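Local coordinates for putative carboxynorspermidine decarboxylase protein (Sinorhizobium meliloti, PDB 3MT1) that probably catalyses the pyridoxal-phosphate-dependent decarboxylation of carboxynorspermidine and carboxyspermidine to norspermidine and spermidine, at residues P5-K11 with P338-E344. Numbering follows the deposited sequence.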
ATOM      1  N   PRO B   5     -17.109  -1.711   3.012  1.00 35.96           N
ATOM      2  CA  PRO B   5     -16.818  -0.543   2.210  1.00 34.17           C
ATOM      3  C   PRO B   5     -16.888  -0.884   0.735  1.00 34.20           C
ATOM      4  O   PRO B   5     -16.695  -2.053   0.348  1.00 35.73           O
ATOM      5  CB  PRO B   5     -15.368  -0.220   2.595  1.00 33.54           C
ATOM      6  CG  PRO B   5     -14.752  -1.526   2.925  1.00 33.62           C
ATOM      7  CD  PRO B   5     -15.884  -2.314   3.582  1.00 36.34           C
ATOM      8  N   TYR B   6     -17.162   0.118  -0.085  1.00 33.10           N
ATOM      9  CA  TYR B   6     -16.978  -0.002  -1.518  1.00 33.40           C
ATOM     10  C   TYR B   6     -16.645   1.379  -2.130  1.00 32.68           C
ATOM     11  O   TYR B   6     -16.985   2.433  -1.545  1.00 32.20           O
ATOM     12  CB  TYR B   6     -18.204  -0.640  -2.194  1.00 35.01           C
ATOM     13  CG  TYR B   6     -19.524   0.025  -1.867  1.00 37.50           C
ATOM     14  CD1 TYR B   6     -20.011   1.073  -2.638  1.00 40.44           C
ATOM     15  CD2 TYR B   6     -20.291  -0.401  -0.790  1.00 40.22           C
ATOM     16  CE1 TYR B   6     -21.241   1.678  -2.340  1.00 42.28           C
ATOM     17  CE2 TYR B   6     -21.506   0.204  -0.487  1.00 42.97           C
ATOM     18  CZ  TYR B   6     -21.965   1.248  -1.262  1.00 43.29           C
ATOM     19  OH  TYR B   6     -23.162   1.845  -0.952  1.00 47.31           O
ATOM     20  N   TYR B   7     -15.945   1.355  -3.270  1.00 31.53           N
ATOM     21  CA  TYR B   7     -15.678   2.553  -4.041  1.00 30.40           C
ATOM     22  C   TYR B   7     -16.833   2.676  -5.004  1.00 32.03           C
ATOM     23  O   TYR B   7     -17.129   1.715  -5.735  1.00 33.87           O
ATOM     24  CB  TYR B   7     -14.397   2.395  -4.858  1.00 29.28           C
ATOM     25  CG  TYR B   7     -13.104   2.145  -4.093  1.00 28.31           C
ATOM     26  CD1 TYR B   7     -12.554   0.859  -4.029  1.00 29.41           C
ATOM     27  CD2 TYR B   7     -12.389   3.198  -3.513  1.00 25.53           C
ATOM     28  CE1 TYR B   7     -11.358   0.608  -3.350  1.00 29.36           C
ATOM     29  CE2 TYR B   7     -11.179   2.973  -2.831  1.00 27.51           C
ATOM     30  CZ  TYR B   7     -10.665   1.665  -2.752  1.00 31.03           C
ATOM     31  OH  TYR B   7      -9.472   1.390  -2.083  1.00 29.86           O
ATOM     32  N   LEU B   8     -17.491   3.832  -5.047  1.00 32.40           N
ATOM     33  CA  LEU B   8     -18.654   3.978  -5.930  1.00 33.24           C
ATOM     34  C   LEU B   8     -18.335   4.944  -7.047  1.00 32.87           C
ATOM     35  O   LEU B   8     -18.135   6.133  -6.824  1.00 33.34           O
ATOM     36  CB  LEU B   8     -19.870   4.445  -5.138  1.00 34.40           C
ATOM     37  CG  LEU B   8     -21.218   4.611  -5.851  1.00 36.42           C
ATOM     38  CD1 LEU B   8     -21.588   3.414  -6.614  1.00 35.15           C
ATOM     39  CD2 LEU B   8     -22.350   4.914  -4.844  1.00 37.75           C
ATOM     40  N   ILE B   9     -18.246   4.434  -8.254  1.00 33.05           N
ATOM     41  CA  ILE B   9     -17.954   5.293  -9.359  1.00 32.93           C
ATOM     42  C   ILE B   9     -19.258   5.794  -9.956  1.00 34.77           C
ATOM     43  O   ILE B   9     -20.066   5.008 -10.448  1.00 35.76           O
ATOM     44  CB  ILE B   9     -17.120   4.574 -10.409  1.00 33.22           C
ATOM     45  CG1 ILE B   9     -15.756   4.172  -9.805  1.00 32.28           C
ATOM     46  CG2 ILE B   9     -16.990   5.446 -11.689  1.00 31.96           C
ATOM     47  CD1 ILE B   9     -15.092   2.984 -10.552  1.00 32.66           C
ATOM     48  N   ASP B  10     -19.459   7.107  -9.882  1.00 35.25           N
ATOM     49  CA  ASP B  10     -20.665   7.715 -10.400  1.00 38.25           C
ATOM     50  C   ASP B  10     -20.596   7.906 -11.933  1.00 37.42           C
ATOM     51  O   ASP B  10     -19.896   8.791 -12.441  1.00 35.34           O
ATOM     52  CB  ASP B  10     -20.991   9.048  -9.674  1.00 39.74           C
ATOM     53  CG  ASP B  10     -22.318   9.665 -10.146  1.00 46.57           C
ATOM     54  OD1 ASP B  10     -23.320   9.627  -9.377  1.00 52.42           O
ATOM     55  OD2 ASP B  10     -22.379  10.159 -11.317  1.00 50.59           O
ATOM     56  N   LYS B  11     -21.377   7.100 -12.648  1.00 38.25           N
ATOM     57  CA  LYS B  11     -21.383   7.144 -14.089  1.00 38.68           C
ATOM     58  C   LYS B  11     -21.597   8.582 -14.645  1.00 39.71           C
ATOM     59  O   LYS B  11     -20.865   9.034 -15.540  1.00 38.43           O
ATOM     60  CB  LYS B  11     -22.434   6.184 -14.640  1.00 40.58           C
ATOM     61  CG  LYS B  11     -22.113   5.788 -16.036  1.00 40.45           C
ATOM     62  CD  LYS B  11     -23.260   5.270 -16.764  1.00 44.20           C
ATOM     63  CE  LYS B  11     -22.846   5.024 -18.205  1.00 45.86           C
ATOM     64  NZ  LYS B  11     -24.029   4.823 -19.072  1.00 49.13           N
ATOM     65  N   PRO B 338     -12.312  -3.041  -0.353  1.00 29.35           N
ATOM     66  CA  PRO B 338     -13.620  -2.556  -0.763  1.00 29.70           C
ATOM     67  C   PRO B 338     -14.040  -3.061  -2.122  1.00 29.27           C
ATOM     68  O   PRO B 338     -13.215  -3.179  -3.020  1.00 29.97           O
ATOM     69  CB  PRO B 338     -13.450  -1.026  -0.761  1.00 30.56           C
ATOM     70  CG  PRO B 338     -12.270  -0.747   0.169  1.00 30.73           C
ATOM     71  CD  PRO B 338     -11.375  -1.939  -0.045  1.00 29.85           C
ATOM     72  N   ALA B 339     -15.315  -3.375  -2.266  1.00 29.08           N
ATOM     73  CA  ALA B 339     -15.876  -3.760  -3.549  1.00 28.41           C
ATOM     74  C   ALA B 339     -15.718  -2.618  -4.523  1.00 28.04           C
ATOM     75  O   ALA B 339     -15.580  -1.465  -4.125  1.00 29.05           O
ATOM     76  CB  ALA B 339     -17.417  -4.149  -3.396  1.00 28.85           C
ATOM     77  N   ILE B 340     -15.752  -2.926  -5.806  1.00 28.66           N
ATOM     78  CA  ILE B 340     -15.715  -1.887  -6.804  1.00 30.08           C
ATOM     79  C   ILE B 340     -17.125  -1.825  -7.373  1.00 31.24           C
ATOM     80  O   ILE B 340     -17.665  -2.845  -7.808  1.00 31.81           O
ATOM     81  CB  ILE B 340     -14.660  -2.190  -7.910  1.00 30.48           C
ATOM     82  CG1 ILE B 340     -13.241  -2.181  -7.328  1.00 31.11           C
ATOM     83  CG2 ILE B 340     -14.787  -1.220  -9.092  1.00 30.19           C
ATOM     84  CD1 ILE B 340     -12.092  -2.501  -8.410  1.00 32.87           C
ATOM     85  N   ALA B 341     -17.725  -0.634  -7.329  1.00 32.06           N
ATOM     86  CA  ALA B 341     -19.111  -0.439  -7.799  1.00 32.87           C
ATOM     87  C   ALA B 341     -19.349   0.852  -8.567  1.00 33.48           C
ATOM     88  O   ALA B 341     -18.624   1.836  -8.439  1.00 33.46           O
ATOM     89  CB  ALA B 341     -20.075  -0.565  -6.671  1.00 33.36           C
ATOM     90  N   ILE B 342     -20.361   0.802  -9.405  1.00 35.28           N
ATOM     91  CA  ILE B 342     -20.750   1.928 -10.243  1.00 37.29           C
ATOM     92  C   ILE B 342     -22.180   2.387  -9.923  1.00 38.97           C
ATOM     93  O   ILE B 342     -23.101   1.550  -9.894  1.00 40.11           O
ATOM     94  CB  ILE B 342     -20.696   1.494 -11.720  1.00 37.79           C
ATOM     95  CG1 ILE B 342     -19.249   1.143 -12.077  1.00 36.05           C
ATOM     96  CG2 ILE B 342     -21.308   2.567 -12.629  1.00 38.28           C
ATOM     97  CD1 ILE B 342     -19.048   0.581 -13.496  1.00 37.93           C
ATOM     98  N   ARG B 343     -22.378   3.688  -9.681  1.00 40.17           N
ATOM     99  CA  ARG B 343     -23.741   4.255  -9.671  1.00 42.21           C
ATOM    100  C   ARG B 343     -24.142   4.538 -11.113  1.00 42.64           C
ATOM    101  O   ARG B 343     -23.538   5.382 -11.754  1.00 43.02           O
ATOM    102  CB  ARG B 343     -23.830   5.538  -8.833  1.00 43.47           C
ATOM    103  CG  ARG B 343     -25.275   5.957  -8.514  1.00 47.05           C
ATOM    104  CD  ARG B 343     -25.391   7.356  -7.936  1.00 52.20           C
ATOM    105  NE  ARG B 343     -25.257   7.371  -6.474  1.00 57.56           N
ATOM    106  CZ  ARG B 343     -24.196   7.834  -5.791  1.00 59.33           C
ATOM    107  NH1 ARG B 343     -23.129   8.335  -6.427  1.00 57.26           N
ATOM    108  NH2 ARG B 343     -24.198   7.789  -4.452  1.00 59.86           N
ATOM    109  N   GLU B 344     -25.122   3.815 -11.638  1.00 43.90           N
ATOM    110  CA  GLU B 344     -25.550   4.045 -13.024  1.00 45.84           C
ATOM    111  C   GLU B 344     -26.537   5.228 -13.099  1.00 47.12           C
ATOM    112  O   GLU B 344     -26.879   5.832 -12.081  1.00 46.94           O
ATOM    113  CB  GLU B 344     -26.164   2.787 -13.663  1.00 46.64           C
ATOM    114  CG  GLU B 344     -25.449   1.466 -13.425  1.00 49.36           C
ATOM    115  CD  GLU B 344     -24.531   0.993 -14.559  1.00 54.53           C
ATOM    116  OE1 GLU B 344     -23.921   1.820 -15.267  1.00 58.09           O
ATOM    117  OE2 GLU B 344     -24.392  -0.241 -14.732  1.00 58.91           O
TER
HETATM  118  O   HOH W   1     -19.759   8.116  -6.227  1.00 45.08           O
HETATM  119  O   HOH W   2     -24.293   8.378 -12.139  1.00 37.06           O
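P5 O accepts the backbone N-H of A339, the first rung of a parallel ladder that runs on through Y7, A341, I9 and R343 and ends where K11 N meets R343 O at 2.9 Å. The odd-numbered residues of 5-11 supply every backbone group on their side, while Y6 and L8 turn theirs to E243 and T241 of strand 240-251, and D10 its own to S239 just before it. Strand 6-10 is thus an inner strand of the mixed sheet of the C-terminal β-domain in this class-II decarboxylase family, whose other domain is an eight-stranded α/β-barrel; helix 11-28 leads off toward that barrel. D10 is the N-cap of helix 11-28, with OD2 taking the N-H of K13.

The one salt bridge uses the other oxygen: R343 NH1 reaches the anti lone pair of D10 OD1 at 3.2 Å, the carboxylate and guanidinium planes 45° apart. R343 bends at chi3 (-88°), bringing its guanidinium over L8, whose CD2 lies against one face, 3.4 Å from NH2. Without the guanidinium, as with an alanine here, D10 OD1 is likely to lose its charged mate and L8 CD2 the flat group that covers it. Water 1, which donates to L8 O, accepts a weak hydrogen bond from R343 NH1 (3.4 Å).

Apolar side chains meet on both faces of the sheet. A339 and A341 are small enough to lie against Y6, A339 CB 3.8 Å from its CB and A341 CB near ring atom CD1. On the other face I9 lies beside I340 and I342, β-branched residues well suited to a strand. At the starting end P338 CB packs 3.7 Å from Y7 CE1, and the two proline rings touch through their CG atoms, while Y7 OH bonds to H266 O.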